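Local structure of sialidase domain-containing protein (Dyadobacter fermentans, 5HX0) at residues Val166-Gly170 against Leu204-Asn208; Asn233-Asn237 against Asp258-Asn264; Asn90-Pro94 against Gly143-Leu147. The protein is of unknown function but, as a six-bladed beta-propeller related to non-viral sialidases, may recognise or process carbohydrates. One frame throughout, in Å; residues are numbered along the deposited sequence.

Contact 1: residues Val166-Gly170 against Leu204-Asn208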
ATOM      1  N   VAL A 166      17.310   0.772   3.235  1.00 12.43           N
ATOM      2  CA  VAL A 166      18.239   0.526   2.136  1.00 14.44           C
ATOM      3  C   VAL A 166      17.578   0.961   0.835  1.00 14.08           C
ATOM      4  O   VAL A 166      16.465   0.527   0.515  1.00 16.51           O
ATOM      5  CB  VAL A 166      18.672  -0.948   2.077  1.00 18.24           C
ATOM      6  CG1 VAL A 166      19.663  -1.171   0.931  1.00 14.33           C
ATOM      7  CG2 VAL A 166      19.280  -1.362   3.412  1.00 15.86           C
ATOM      8  N   PHE A 167      18.282   1.795   0.082  1.00 11.59           N
ATOM      9  CA  PHE A 167      17.725   2.456  -1.092  1.00 13.82           C
ATOM     10  C   PHE A 167      17.353   1.449  -2.183  1.00 18.33           C
ATOM     11  O   PHE A 167      18.090   0.493  -2.450  1.00 17.98           O
ATOM     12  CB  PHE A 167      18.760   3.464  -1.609  1.00 13.10           C
ATOM     13  CG  PHE A 167      18.217   4.469  -2.590  1.00 12.26           C
ATOM     14  CD1 PHE A 167      16.954   4.980  -2.443  1.00 16.70           C
ATOM     15  CD2 PHE A 167      19.014   4.936  -3.629  1.00 19.39           C
ATOM     16  CE1 PHE A 167      16.459   5.925  -3.355  1.00 19.22           C
ATOM     17  CE2 PHE A 167      18.538   5.866  -4.537  1.00 17.97           C
ATOM     18  CZ  PHE A 167      17.256   6.358  -4.398  1.00 17.39           C
ATOM     19  N   LEU A 168      16.198   1.656  -2.824  1.00 11.54           N
ATOM     20  CA  LEU A 168      15.815   0.803  -3.955  1.00 11.22           C
ATOM     21  C   LEU A 168      15.960   1.475  -5.312  1.00 15.02           C
ATOM     22  O   LEU A 168      15.833   0.789  -6.340  1.00 15.76           O
ATOM     23  CB  LEU A 168      14.363   0.323  -3.822  1.00 13.46           C
ATOM     24  CG  LEU A 168      14.017  -0.588  -2.648  1.00 15.96           C
ATOM     25  CD1 LEU A 168      12.484  -0.700  -2.518  1.00 12.35           C
ATOM     26  CD2 LEU A 168      14.665  -1.961  -2.865  1.00 19.50           C
ATOM     27  N   GLY A 169      16.173   2.782  -5.351  1.00 16.47           N
ATOM     28  CA  GLY A 169      16.208   3.440  -6.640  1.00 16.54           C
ATOM     29  C   GLY A 169      14.826   3.540  -7.270  1.00 15.86           C
ATOM     30  O   GLY A 169      13.794   3.347  -6.623  1.00 14.53           O
ATOM     31  N   GLY A 170      14.825   3.821  -8.576  1.00 12.69           N
ATOM     32  CA  GLY A 170      13.638   4.320  -9.227  1.00 11.42           C
ATOM     33  C   GLY A 170      12.659   3.260  -9.722  1.00 15.96           C
ATOM     34  O   GLY A 170      12.988   2.085  -9.914  1.00 12.43           O
ATOM     35  N   LEU A 204      21.317  -0.407  -9.383  1.00 17.92           N
ATOM     36  CA  LEU A 204      20.271   0.544  -8.967  1.00 19.03           C
ATOM     37  C   LEU A 204      19.638   1.260 -10.157  1.00 14.87           C
ATOM     38  O   LEU A 204      20.336   1.984 -10.878  1.00 15.20           O
ATOM     39  CB  LEU A 204      20.845   1.565  -7.990  1.00 18.37           C
ATOM     40  CG  LEU A 204      19.792   2.411  -7.258  1.00 16.15           C
ATOM     41  CD1 LEU A 204      19.652   1.950  -5.825  1.00 17.14           C
ATOM     42  CD2 LEU A 204      20.127   3.911  -7.326  1.00 18.24           C
ATOM     43  N   PRO A 205      18.326   1.130 -10.372  1.00 16.95           N
ATOM     44  CA  PRO A 205      17.658   1.932 -11.413  1.00 15.08           C
ATOM     45  C   PRO A 205      17.755   3.425 -11.121  1.00 16.69           C
ATOM     46  O   PRO A 205      17.617   3.861  -9.977  1.00 14.33           O
ATOM     47  CB  PRO A 205      16.201   1.455 -11.340  1.00 14.03           C
ATOM     48  CG  PRO A 205      16.251   0.110 -10.616  1.00 17.36           C
ATOM     49  CD  PRO A 205      17.377   0.274  -9.638  1.00 16.19           C
ATOM     50  N   ALA A 206      17.944   4.214 -12.179  1.00 15.26           N
ATOM     51  CA  ALA A 206      18.003   5.665 -12.018  1.00 15.76           C
ATOM     52  C   ALA A 206      16.665   6.230 -11.506  1.00 16.17           C
ATOM     53  O   ALA A 206      15.619   5.590 -11.570  1.00 14.91           O
ATOM     54  CB  ALA A 206      18.382   6.328 -13.346  1.00 12.68           C
ATOM     55  N   TYR A 207      16.704   7.481 -11.043  1.00 12.44           N
ATOM     56  CA  TYR A 207      15.598   8.072 -10.279  1.00 14.46           C
ATOM     57  C   TYR A 207      15.872   9.568 -10.168  1.00 13.85           C
ATOM     58  O   TYR A 207      17.010  10.015 -10.340  1.00 14.33           O
ATOM     59  CB  TYR A 207      15.497   7.465  -8.861  1.00  9.99           C
ATOM     60  CG  TYR A 207      16.714   7.870  -8.056  1.00 13.34           C
ATOM     61  CD1 TYR A 207      17.904   7.175  -8.198  1.00 13.65           C
ATOM     62  CD2 TYR A 207      16.706   9.021  -7.238  1.00 12.32           C
ATOM     63  CE1 TYR A 207      19.049   7.572  -7.534  1.00 17.52           C
ATOM     64  CE2 TYR A 207      17.846   9.428  -6.575  1.00 14.87           C
ATOM     65  CZ  TYR A 207      19.023   8.700  -6.730  1.00 15.35           C
ATOM     66  OH  TYR A 207      20.187   9.090  -6.097  1.00 15.51           O
ATOM     67  N   ASN A 208      14.837  10.334  -9.833  1.00 12.99           N
ATOM     68  CA  ASN A 208      15.069  11.676  -9.303  1.00 11.34           C
ATOM     69  C   ASN A 208      13.764  12.225  -8.742  1.00 15.39           C
ATOM     70  O   ASN A 208      12.687  11.650  -8.931  1.00 16.05           O
ATOM     71  CB  ASN A 208      15.622  12.651 -10.353  1.00  8.30           C
ATOM     72  CG  ASN A 208      16.601  13.642  -9.742  1.00 15.55           C
ATOM     73  OD1 ASN A 208      16.700  13.736  -8.514  1.00 14.46           O
ATOM     74  ND2 ASN A 208      17.313  14.385 -10.587  1.00 10.92           N
TER
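The rim of the Phe-167 ring meets the face of Tyr-207 in a T-shaped stack. The evidence is the 87° between the planes, the 4.8 Å between the centroids, and the position of Phe-167 CZ above the middle of the tyrosine ring. The nearest pair, Phe-167 CE2 and Tyr-207 CE1, is 3.5 Å apart. In Tyr-207, chi1 of 67° puts CG between the backbone N and the carbonyl carbon, which brings the ring up to Phe-167. Phe-167 in turn has one face covered by Gly-169 N. Both methyls of Leu-204 touch the Phe-167 ring, CD2 lying 3.8 Å from Phe-167 CE2, and CD1 in addition reaches the backbone, 3.6 Å from Gly-169 N. In the beta-propeller, 166-170 belongs to strand 165-175, whereas the loop at 204-208 is part of the long connection to the next blade, so the rings join a blade to the segment leaving it. Beyond the rings, the connection fills the space where the two glycines lack a side chain: Leu-204 CG and Pro-205 O at Gly-169, Ala-206 O at Gly-170. Gly-170 N donates to Pro-205 O over 3.1 Å with 165° at the hydrogen, and Gly-170 CA makes a CA-H...O contact of 3.3 Å with Ala-206 O. Trp-144 and Tyr-142 add further rings, and a tetraethylene glycol, probably from the crystallisation liquor, lies beside Tyr-207.

Contact 2: residues Asn233-Asn237 against Asp258-Asn264; sequences NKTSN and DEKVSFN
Lys-234 runs its side chain along the turn at 258-261 and the start of strand 262-270. The root of the chain passes Ser-262 OG: CB at 3.9 Å, and CG closer, 3.5 Å from that same OG. The remaining atoms gather round Asp-258 O. CD lies 3.1 Å from Asp-258 O, with Glu-259 O a little farther, and CE continues beside the same carbonyl. Bends at chi3 (61°) and chi4 (75°) then curl the tip back so that NZ donates to Asp-258 O over 2.8 Å. NZ also donates to water 2, which accepts from Asp-258 N as well, and it forms a salt bridge with Asp-228 of the neighbouring strand. The turn is shaped from within by Asp-258 OD2, which accepts from the backbone N of both Lys-260 and Val-261, the first bond making an Asx turn.

The turn carries the chain from one propeller blade into the next, where strand 262-270 meets strand 234-242. Thr-235 pins this junction three ways: its N donates to Ser-262 OG (3.2 Å), its O accepts from Phe-263 N (2.9 Å), and its OG1 donates to Phe-263 O (2.6 Å) from well above the carbonyl plane. Asn-237 ND2 meets Asn-264 O on a lone pair, within the amide plane, at 2.8 Å and 173°.

Asn-237 OD1, by contrast, is buried without a polar partner, beside Phe-263 CB. The lysine ammonium is compensated by a carboxylate, a carbonyl and a water, which would probably keep it protonated despite its burial.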
ATOM      1  N   ASN A 233      30.042  10.813   0.072  1.00 40.35           N
ATOM      2  CA  ASN A 233      28.971  10.675  -0.910  1.00 37.98           C
ATOM      3  C   ASN A 233      28.981  11.841  -1.899  1.00 25.22           C
ATOM      4  O   ASN A 233      29.104  13.002  -1.505  1.00 27.92           O
ATOM      5  CB  ASN A 233      27.625  10.602  -0.177  1.00 37.00           C
ATOM      6  CG  ASN A 233      26.450  10.444  -1.117  1.00 43.40           C
ATOM      7  OD1 ASN A 233      25.908  11.428  -1.632  1.00 44.78           O
ATOM      8  ND2 ASN A 233      26.041   9.200  -1.344  1.00 39.27           N
ATOM      9  N   LYS A 234      28.885  11.526  -3.189  1.00 24.23           N
ATOM     10  CA  LYS A 234      28.697  12.554  -4.206  1.00 23.06           C
ATOM     11  C   LYS A 234      27.713  12.057  -5.253  1.00 23.85           C
ATOM     12  O   LYS A 234      27.719  10.874  -5.611  1.00 24.46           O
ATOM     13  CB  LYS A 234      30.017  12.957  -4.888  1.00 18.37           C
ATOM     14  CG  LYS A 234      29.922  14.284  -5.664  1.00 19.49           C
ATOM     15  CD  LYS A 234      31.283  14.704  -6.211  1.00 23.43           C
ATOM     16  CE  LYS A 234      31.822  13.671  -7.166  1.00 21.03           C
ATOM     17  NZ  LYS A 234      31.123  13.700  -8.510  1.00 22.55           N
ATOM     18  N   THR A 235      26.873  12.968  -5.742  1.00 20.38           N
ATOM     19  CA  THR A 235      25.961  12.682  -6.837  1.00 19.10           C
ATOM     20  C   THR A 235      26.208  13.639  -7.994  1.00 19.67           C
ATOM     21  O   THR A 235      26.689  14.772  -7.811  1.00 16.30           O
ATOM     22  CB  THR A 235      24.472  12.769  -6.404  1.00 19.74           C
ATOM     23  OG1 THR A 235      24.163  14.092  -5.926  1.00 21.49           O
ATOM     24  CG2 THR A 235      24.149  11.741  -5.323  1.00 20.86           C
ATOM     25  N   SER A 236      25.861  13.170  -9.191  1.00 17.06           N
ATOM     26  CA  SER A 236      25.910  13.967 -10.412  1.00 18.82           C
ATOM     27  C   SER A 236      24.612  13.752 -11.187  1.00 14.64           C
ATOM     28  O   SER A 236      23.864  12.807 -10.924  1.00 15.89           O
ATOM     29  CB  SER A 236      27.131  13.581 -11.279  1.00 14.78           C
ATOM     30  OG  SER A 236      27.110  12.179 -11.519  1.00 18.62           O
ATOM     31  N   ASN A 237      24.351  14.639 -12.148  1.00 22.84           N
ATOM     32  CA  ASN A 237      23.146  14.597 -12.966  1.00 19.70           C
ATOM     33  C   ASN A 237      23.482  14.166 -14.388  1.00 17.95           C
ATOM     34  O   ASN A 237      24.551  14.496 -14.926  1.00 19.76           O
ATOM     35  CB  ASN A 237      22.441  15.964 -13.014  1.00 19.60           C
ATOM     36  CG  ASN A 237      21.663  16.274 -11.738  1.00 15.30           C
ATOM     37  OD1 ASN A 237      21.755  17.378 -11.208  1.00 19.84           O
ATOM     38  ND2 ASN A 237      20.900  15.294 -11.236  1.00 12.16           N
ATOM     39  N   ASP A 258      30.882  17.434 -10.712  1.00 22.45           N
ATOM     40  CA  ASP A 258      31.971  18.186 -10.109  1.00 25.66           C
ATOM     41  C   ASP A 258      32.752  17.270  -9.184  1.00 30.04           C
ATOM     42  O   ASP A 258      32.215  16.295  -8.664  1.00 26.81           O
ATOM     43  CB  ASP A 258      31.467  19.390  -9.316  1.00 21.49           C
ATOM     44  CG  ASP A 258      32.593  20.307  -8.891  1.00 27.91           C
ATOM     45  OD1 ASP A 258      33.205  20.915  -9.781  1.00 26.00           O
ATOM     46  OD2 ASP A 258      32.878  20.403  -7.685  1.00 23.71           O
ATOM     47  N   GLU A 259      34.022  17.616  -8.949  1.00 27.15           N
ATOM     48  CA  GLU A 259      34.845  16.807  -8.052  1.00 30.92           C
ATOM     49  C   GLU A 259      34.360  16.883  -6.613  1.00 24.42           C
ATOM     50  O   GLU A 259      34.513  15.914  -5.863  1.00 27.12           O
ATOM     51  CB  GLU A 259      36.313  17.243  -8.116  1.00 40.43           C
ATOM     52  CG  GLU A 259      37.038  16.811  -9.375  1.00 57.12           C
ATOM     53  CD  GLU A 259      37.012  15.305  -9.575  1.00 72.33           C
ATOM     54  OE1 GLU A 259      37.090  14.562  -8.570  1.00 72.83           O
ATOM     55  OE2 GLU A 259      36.907  14.865 -10.742  1.00 80.91           O
ATOM     56  N   LYS A 260      33.794  18.014  -6.203  1.00 25.54           N
ATOM     57  CA  LYS A 260      33.353  18.173  -4.820  1.00 30.61           C
ATOM     58  C   LYS A 260      31.863  18.421  -4.677  1.00 26.28           C
ATOM     59  O   LYS A 260      31.241  17.870  -3.775  1.00 27.70           O
ATOM     60  CB  LYS A 260      34.118  19.323  -4.146  1.00 39.32           C
ATOM     61  CG  LYS A 260      35.575  18.988  -3.880  1.00 51.38           C
ATOM     62  CD  LYS A 260      36.298  20.107  -3.157  1.00 55.19           C
ATOM     63  CE  LYS A 260      37.801  19.863  -3.169  1.00 64.79           C
ATOM     64  NZ  LYS A 260      38.343  19.734  -4.561  1.00 65.07           N
ATOM     65  N   VAL A 261      31.280  19.253  -5.530  1.00 22.99           N
ATOM     66  CA  VAL A 261      29.881  19.642  -5.393  1.00 22.85           C
ATOM     67  C   VAL A 261      28.986  18.518  -5.914  1.00 19.31           C
ATOM     68  O   VAL A 261      29.252  17.943  -6.978  1.00 21.95           O
ATOM     69  CB  VAL A 261      29.629  20.955  -6.146  1.00 19.63           C
ATOM     70  CG1 VAL A 261      28.173  21.348  -6.088  1.00 15.79           C
ATOM     71  CG2 VAL A 261      30.527  22.084  -5.582  1.00 17.92           C
ATOM     72  N   SER A 262      27.915  18.203  -5.167  1.00 15.68           N
ATOM     73  CA  SER A 262      26.927  17.215  -5.600  1.00 19.94           C
ATOM     74  C   SER A 262      25.773  17.904  -6.321  1.00 21.24           C
ATOM     75  O   SER A 262      25.392  19.027  -5.978  1.00 20.22           O
ATOM     76  CB  SER A 262      26.353  16.420  -4.420  1.00 17.33           C
ATOM     77  OG  SER A 262      27.287  15.535  -3.814  1.00 23.40           O
ATOM     78  N   PHE A 263      25.223  17.225  -7.313  1.00 18.66           N
ATOM     79  CA  PHE A 263      24.010  17.650  -7.999  1.00 16.55           C
ATOM     80  C   PHE A 263      23.015  16.510  -7.854  1.00 17.55           C
ATOM     81  O   PHE A 263      23.366  15.355  -8.115  1.00 17.08           O
ATOM     82  CB  PHE A 263      24.299  17.952  -9.473  1.00 13.23           C
ATOM     83  CG  PHE A 263      25.366  18.982  -9.659  1.00 13.59           C
ATOM     84  CD1 PHE A 263      25.056  20.330  -9.583  1.00 17.01           C
ATOM     85  CD2 PHE A 263      26.685  18.599  -9.846  1.00 18.95           C
ATOM     86  CE1 PHE A 263      26.066  21.301  -9.719  1.00 21.52           C
ATOM     87  CE2 PHE A 263      27.681  19.540  -9.984  1.00 18.21           C
ATOM     88  CZ  PHE A 263      27.370  20.898  -9.923  1.00 25.22           C
ATOM     89  N   ASN A 264      21.804  16.814  -7.385  1.00 13.68           N
ATOM     90  CA  ASN A 264      20.838  15.736  -7.188  1.00 12.36           C
ATOM     91  C   ASN A 264      19.503  16.091  -7.833  1.00 14.17           C
ATOM     92  O   ASN A 264      19.306  15.817  -9.025  1.00 16.67           O
ATOM     93  CB  ASN A 264      20.700  15.364  -5.688  1.00 17.56           C
ATOM     94  CG  ASN A 264      20.660  16.582  -4.744  1.00 19.00           C
ATOM     95  OD1 ASN A 264      19.757  17.413  -4.828  1.00 17.30           O
ATOM     96  ND2 ASN A 264      21.602  16.647  -3.807  1.00 14.94           N
TER
HETATM   97  O   HOH W   1      25.682  14.313  -1.889  1.00 23.09           O
HETATM   98  O   HOH W   2      29.153  15.877  -8.788  1.00 19.85           O
HETATM   99  O   HOH W   3      23.387  14.391  -3.383  1.00 17.47           O

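Contact 3: residues Asn90-Pro94 against Gly143-Leu147; sequences NHVDP and GWAFL
Phe-146, which gives up the most surface here, lies with one face against Pro-94. The proline CD stands 3.6 Å from the centroid of the phenylalanine ring and 15° from its normal, the signature of a CH-pi contact, somewhat offset toward the rim. Pro-94 CB adds a second touch, 3.6 Å from Phe-146 CD1, and the proline backbone is closer still, with Pro-94 N 3.2 Å from Phe-146 CE1. The ring therefore packs against both the pyrrolidine and the main chain leading into it.

Val-92 serves two aromatic residues. Its CB meets the end of the phenylalanine ring, 3.9 Å from Phe-146 CZ, while CG1 sits over Trp-144. Since chi1 of -62° sets CG1 anti to the carbonyl carbon, this methyl is directed onto the indole: it lies 3.5 Å from the centroid of the five-membered ring and only 1° off the normal, nearly equidistant from the five ring atoms. The valine itself is positioned by an Asx turn, in which its N donates to Asn-90 OD1 over 3.1 Å.

These pairs join two neighbouring blades of the propeller: 90-94 is part of the loop before strand 97-103, and 143-147 takes in the last part of strand 137-145. The site also borders the second subunit, whose Arg-148 hydrogen-bonds through NH1 to Val-92 O and whose Arg-81 hydrogen-bonds through NH2 to Phe-146 O. Asp-93, turned from the aromatic rings, has its salt bridge with Arg-81 of its own chain.

Between the two segments cohesion thus rests on dispersion and CH-pi contacts, whereas the carbonyls of Val-92 and Phe-146 are bonded by arginines of the second subunit, so the same short segments serve blade packing and subunit pairing.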
ATOM      1  N   ASN A  90      10.824  11.204   9.901  1.00 16.21           N
ATOM      2  CA  ASN A  90      11.806  11.494   8.867  1.00 16.86           C
ATOM      3  C   ASN A  90      11.213  11.137   7.497  1.00 12.80           C
ATOM      4  O   ASN A  90       9.995  11.023   7.348  1.00 14.86           O
ATOM      5  CB  ASN A  90      13.127  10.782   9.176  1.00 19.80           C
ATOM      6  CG  ASN A  90      12.979   9.262   9.254  1.00 24.62           C
ATOM      7  OD1 ASN A  90      12.037   8.686   8.711  1.00 17.46           O
ATOM      8  ND2 ASN A  90      13.912   8.610   9.953  1.00 25.32           N
ATOM      9  N   HIS A  91      12.069  11.006   6.487  1.00 13.56           N
ATOM     10  CA  HIS A  91      11.569  10.808   5.138  1.00 15.80           C
ATOM     11  C   HIS A  91      11.655   9.345   4.679  1.00 17.67           C
ATOM     12  O   HIS A  91      11.583   9.078   3.474  1.00 13.92           O
ATOM     13  CB  HIS A  91      12.304  11.738   4.167  1.00 13.32           C
ATOM     14  CG  HIS A  91      12.009  13.200   4.387  1.00 19.02           C
ATOM     15  ND1 HIS A  91      12.812  14.210   3.891  1.00 21.69           N
ATOM     16  CD2 HIS A  91      10.992  13.819   5.041  1.00 19.89           C
ATOM     17  CE1 HIS A  91      12.304  15.386   4.227  1.00 19.64           C
ATOM     18  NE2 HIS A  91      11.199  15.177   4.930  1.00 19.44           N
ATOM     19  N   VAL A  92      11.785   8.389   5.599  1.00 13.72           N
ATOM     20  CA  VAL A  92      11.665   6.982   5.231  1.00 13.76           C
ATOM     21  C   VAL A  92      10.602   6.334   6.106  1.00 14.28           C
ATOM     22  O   VAL A  92      10.507   6.613   7.310  1.00 14.84           O
ATOM     23  CB  VAL A  92      13.000   6.192   5.315  1.00 17.14           C
ATOM     24  CG1 VAL A  92      14.029   6.769   4.333  1.00 19.20           C
ATOM     25  CG2 VAL A  92      13.536   6.117   6.743  1.00 17.37           C
ATOM     26  N   ASP A  93       9.811   5.474   5.494  1.00 11.69           N
ATOM     27  CA  ASP A  93       8.769   4.735   6.198  1.00 11.13           C
ATOM     28  C   ASP A  93       8.304   3.616   5.277  1.00 10.28           C
ATOM     29  O   ASP A  93       7.975   3.904   4.122  1.00 11.28           O
ATOM     30  CB  ASP A  93       7.597   5.666   6.568  1.00 11.14           C
ATOM     31  CG  ASP A  93       6.617   5.020   7.561  1.00 15.54           C
ATOM     32  OD1 ASP A  93       6.092   3.919   7.274  1.00 16.94           O
ATOM     33  OD2 ASP A  93       6.382   5.615   8.644  1.00 16.42           O
ATOM     34  N   PRO A  94       8.265   2.343   5.713  1.00 10.36           N
ATOM     35  CA  PRO A  94       7.822   1.279   4.784  1.00 12.05           C
ATOM     36  C   PRO A  94       6.426   1.515   4.237  1.00 14.51           C
ATOM     37  O   PRO A  94       6.118   1.074   3.123  1.00 10.38           O
ATOM     38  CB  PRO A  94       7.879   0.002   5.644  1.00 12.50           C
ATOM     39  CG  PRO A  94       7.732   0.513   7.096  1.00 12.56           C
ATOM     40  CD  PRO A  94       8.496   1.826   7.079  1.00 10.01           C
ATOM     41  N   GLY A 143      12.251   4.205  -4.098  1.00 10.41           N
ATOM     42  CA  GLY A 143      11.835   3.445  -2.934  1.00 10.23           C
ATOM     43  C   GLY A 143      12.931   3.159  -1.921  1.00 15.34           C
ATOM     44  O   GLY A 143      14.139   3.258  -2.204  1.00 12.26           O
ATOM     45  N   TRP A 144      12.467   2.744  -0.729  1.00 11.60           N
ATOM     46  CA  TRP A 144      13.289   2.361   0.415  1.00 14.05           C
ATOM     47  C   TRP A 144      12.804   1.025   0.950  1.00 17.46           C
ATOM     48  O   TRP A 144      11.606   0.865   1.211  1.00 15.48           O
ATOM     49  CB  TRP A 144      13.188   3.396   1.549  1.00 12.87           C
ATOM     50  CG  TRP A 144      13.816   4.700   1.221  1.00 19.80           C
ATOM     51  CD1 TRP A 144      13.186   5.840   0.798  1.00 15.64           C
ATOM     52  CD2 TRP A 144      15.219   5.006   1.285  1.00 15.03           C
ATOM     53  NE1 TRP A 144      14.122   6.840   0.597  1.00 17.62           N
ATOM     54  CE2 TRP A 144      15.372   6.349   0.889  1.00 18.50           C
ATOM     55  CE3 TRP A 144      16.357   4.266   1.631  1.00 14.13           C
ATOM     56  CZ2 TRP A 144      16.623   6.980   0.845  1.00 16.55           C
ATOM     57  CZ3 TRP A 144      17.592   4.885   1.590  1.00 14.00           C
ATOM     58  CH2 TRP A 144      17.720   6.229   1.198  1.00 17.36           C
ATOM     59  N   ALA A 145      13.724   0.088   1.168  1.00 11.75           N
ATOM     60  CA  ALA A 145      13.355  -1.196   1.748  1.00 14.38           C
ATOM     61  C   ALA A 145      13.817  -1.270   3.198  1.00 15.12           C
ATOM     62  O   ALA A 145      14.744  -0.572   3.614  1.00 15.78           O
ATOM     63  CB  ALA A 145      13.948  -2.352   0.920  1.00 14.68           C
ATOM     64  N   PHE A 146      13.164  -2.131   3.979  1.00 13.29           N
ATOM     65  CA  PHE A 146      13.448  -2.218   5.408  1.00 14.05           C
ATOM     66  C   PHE A 146      13.816  -3.657   5.719  1.00 14.79           C
ATOM     67  O   PHE A 146      12.956  -4.536   5.714  1.00 17.48           O
ATOM     68  CB  PHE A 146      12.256  -1.714   6.230  1.00 14.41           C
ATOM     69  CG  PHE A 146      11.998  -0.238   6.015  1.00 18.20           C
ATOM     70  CD1 PHE A 146      11.365   0.206   4.864  1.00 15.88           C
ATOM     71  CD2 PHE A 146      12.471   0.698   6.918  1.00 19.63           C
ATOM     72  CE1 PHE A 146      11.177   1.588   4.626  1.00 17.53           C
ATOM     73  CE2 PHE A 146      12.276   2.066   6.704  1.00 19.95           C
ATOM     74  CZ  PHE A 146      11.622   2.507   5.548  1.00 16.98           C
ATOM     75  N   LEU A 147      15.092  -3.890   5.985  1.00 14.53           N
ATOM     76  CA  LEU A 147      15.623  -5.237   6.073  1.00 19.06           C
ATOM     77  C   LEU A 147      15.891  -5.615   7.518  1.00 18.68           C
ATOM     78  O   LEU A 147      16.109  -4.757   8.380  1.00 18.76           O
ATOM     79  CB  LEU A 147      16.917  -5.370   5.264  1.00 17.46           C
ATOM     80  CG  LEU A 147      16.777  -5.714   3.781  1.00 21.56           C
ATOM     81  CD1 LEU A 147      15.977  -4.660   3.047  1.00 17.61           C
ATOM     82  CD2 LEU A 147      18.176  -5.859   3.156  1.00 26.19           C
TER

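How the contacts relate
From the N terminus the three contacts follow in series, none enclosing or crossing another. Contact 3 closes first, bringing 143-147 back to the loop at 90-94 and joining the blade that begins with strand 56-65 to the next. Contact 1 then folds the connection at 204-208 onto strand 165-175, the neighbour of strand 137-145, so these two contacts share a sheet: Leu-168 N lies 2.7 Å from Gly-143 O, a probable hydrogen bond. Contact 2 closes last, tying strand 234-242 to the blade that opens with strand 262-270. It meets contact 1 where Asn-208 ND2 probably bonds Asn-264 O, but stays about 9 Å from contact 3 at the nearest atoms.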